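PDB 2HRA: glutamyl-tRNA synthetase, cytoplasmic from Saccharomyces cerevisiae, which attaches glutamate to tRNA(Glu) after activating the amino acid with ATP, and assembles with methionyl-tRNA synthetase and the cofactor Arc1p. Local coordinates for residues 166-169 / 170-174. Residues are numbered along the deposited sequence; the frame is centred on the assembly and turned at random.
Sequences RWYT and LLEMD
With CG of Trp167 anti to the backbone N (chi1 162°), the indole projects outward from the helix, and Leu171, one turn on, with chi1 -71°, sends CD1 back over its five-membered ring. Leu171 CD1 lies 3.8 Å from the centroid of that Trp167 ring, a CH-pi contact over the face but offset toward the rim; the nearest ring atom is Trp167 NE1, 3.5 Å from Leu171 CD1. Tyr168 and Glu172, also one turn apart, leave the helix on the same flank, both with CG anti to the backbone N. There the carboxylate meets the phenol at its edge, OE1 of Glu172 lying 3.9 Å from CE2 of Tyr168, with the two planes steeply inclined. Two waters link the carboxylate to its neighbours: one makes a short contact with Glu172 OE1 and pairs with Tyr168 OH at 2.9 Å, while a second donates to Glu172 OE2 at 2.7 Å and to Thr169 OG1, which also bonds back to Ser165 O. Successive i to i+4 backbone bonds hold this spacing, the straightest running from Leu171 N to Trp167 O (3.1 Å, 175°); Met173 N donates to Thr169 O, and Met173 CG lies alongside that oxygen. Beyond the last turn, Asp174 N-caps helix 175-178 through Ile176 N. Trp167 and Leu171 face helix 137-148, where Asp139 binds the indole N-H; Trp143 stacks on Tyr168 and donates NE1 to Tyr168 O, which thus takes two bonds. Helix 162-172 belongs to the helical C-terminal part of the GST-like N-terminal domain through which the synthetase binds Arc1p, and packs on helix 137-148.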
loop_
_atom_site.group_PDB
_atom_site.type_symbol
_atom_site.label_atom_id
_atom_site.label_comp_id
_atom_site.label_asym_id
_atom_site.label_seq_id
_atom_site.Cartn_x
_atom_site.Cartn_y
_atom_site.Cartn_z
ATOM N N ARG A 166 -3.038 -15.820 4.719
ATOM C CA ARG A 166 -3.676 -16.283 3.494
ATOM C C ARG A 166 -4.161 -15.115 2.644
ATOM O O ARG A 166 -3.981 -15.101 1.422
ATOM C CB ARG A 166 -4.806 -17.231 3.848
ATOM C CG ARG A 166 -4.288 -18.569 4.365
ATOM C CD ARG A 166 -5.386 -19.486 4.832
ATOM N NE ARG A 166 -4.847 -20.777 5.273
ATOM C CZ ARG A 166 -5.398 -21.565 6.198
ATOM N NH1 ARG A 166 -6.518 -21.208 6.805
ATOM N NH2 ARG A 166 -4.820 -22.715 6.520
ATOM N N TRP A 167 -4.720 -14.106 3.294
ATOM C CA TRP A 167 -5.096 -12.863 2.606
ATOM C C TRP A 167 -3.887 -12.145 1.973
ATOM O O TRP A 167 -4.004 -11.627 0.875
ATOM C CB TRP A 167 -5.836 -11.956 3.585
ATOM C CG TRP A 167 -5.951 -10.514 3.250
ATOM C CD1 TRP A 167 -6.967 -9.909 2.586
ATOM C CD2 TRP A 167 -5.047 -9.469 3.649
ATOM N NE1 TRP A 167 -6.747 -8.551 2.539
ATOM C CE2 TRP A 167 -5.572 -8.260 3.173
ATOM C CE3 TRP A 167 -3.865 -9.443 4.400
ATOM C CZ2 TRP A 167 -4.941 -7.027 3.380
ATOM C CZ3 TRP A 167 -3.222 -8.200 4.607
ATOM C CH2 TRP A 167 -3.753 -7.029 4.093
ATOM N N TYR A 168 -2.765 -12.087 2.687
ATOM C CA TYR A 168 -1.547 -11.427 2.206
ATOM C C TYR A 168 -0.979 -12.186 0.985
ATOM O O TYR A 168 -0.648 -11.584 -0.042
ATOM C CB TYR A 168 -0.505 -11.283 3.331
ATOM C CG TYR A 168 0.727 -10.481 2.925
ATOM C CD1 TYR A 168 0.832 -9.139 3.226
ATOM C CD2 TYR A 168 1.786 -11.078 2.230
ATOM C CE1 TYR A 168 1.943 -8.392 2.813
ATOM C CE2 TYR A 168 2.893 -10.348 1.829
ATOM C CZ TYR A 168 2.956 -8.996 2.123
ATOM O OH TYR A 168 4.039 -8.237 1.734
ATOM N N THR A 169 -0.907 -13.506 1.083
ATOM C CA THR A 169 -0.475 -14.351 -0.033
ATOM C C THR A 169 -1.406 -14.259 -1.245
ATOM O O THR A 169 -0.930 -14.203 -2.389
ATOM C CB THR A 169 -0.369 -15.783 0.438
ATOM O OG1 THR A 169 0.546 -15.798 1.539
ATOM C CG2 THR A 169 0.133 -16.726 -0.668
ATOM N N LEU A 170 -2.709 -14.213 -1.006
ATOM C CA LEU A 170 -3.659 -14.060 -2.097
ATOM C C LEU A 170 -3.305 -12.806 -2.880
ATOM O O LEU A 170 -3.026 -12.863 -4.086
ATOM C CB LEU A 170 -5.095 -13.954 -1.571
ATOM C CG LEU A 170 -6.156 -13.785 -2.664
ATOM C CD1 LEU A 170 -6.128 -14.945 -3.691
ATOM C CD2 LEU A 170 -7.493 -13.659 -1.969
ATOM N N LEU A 171 -3.288 -11.676 -2.175
ATOM C CA LEU A 171 -2.998 -10.392 -2.803
ATOM C C LEU A 171 -1.588 -10.331 -3.415
ATOM O O LEU A 171 -1.413 -9.761 -4.489
ATOM C CB LEU A 171 -3.232 -9.230 -1.819
ATOM C CG LEU A 171 -4.718 -8.982 -1.524
ATOM C CD1 LEU A 171 -4.902 -8.034 -0.355
ATOM C CD2 LEU A 171 -5.467 -8.452 -2.771
ATOM N N GLU A 172 -0.610 -10.952 -2.765
ATOM C CA GLU A 172 0.753 -10.991 -3.290
ATOM C C GLU A 172 0.840 -11.680 -4.675
ATOM O O GLU A 172 1.636 -11.267 -5.510
ATOM C CB GLU A 172 1.687 -11.667 -2.286
ATOM C CG GLU A 172 3.159 -11.666 -2.656
ATOM C CD GLU A 172 3.984 -12.451 -1.661
ATOM O OE1 GLU A 172 4.950 -11.888 -1.121
ATOM O OE2 GLU A 172 3.658 -13.638 -1.405
ATOM N N MET A 173 0.025 -12.703 -4.920
ATOM C CA MET A 173 -0.024 -13.360 -6.233
ATOM C C MET A 173 -0.615 -12.472 -7.354
ATOM O O MET A 173 -0.537 -12.819 -8.532
ATOM C CB MET A 173 -0.830 -14.661 -6.158
ATOM C CG MET A 173 -0.207 -15.735 -5.298
ATOM S SD MET A 173 -1.211 -17.243 -5.187
ATOM C CE MET A 173 -2.806 -16.635 -4.625
ATOM N N ASP A 174 -1.228 -11.357 -6.977
ATOM C CA ASP A 174 -1.733 -10.371 -7.902
ATOM C C ASP A 174 -0.576 -9.393 -8.145
ATOM O O ASP A 174 -0.212 -8.632 -7.246
ATOM C CB ASP A 174 -2.937 -9.679 -7.256
ATOM C CG ASP A 174 -3.642 -8.690 -8.178
ATOM O OD1 ASP A 174 -3.010 -8.223 -9.126
ATOM O OD2 ASP A 174 -4.836 -8.362 -7.924
HETATM O O HOH W 1 5.580 -9.636 -0.254
HETATM O O HOH W 2 3.448 -14.608 1.066
#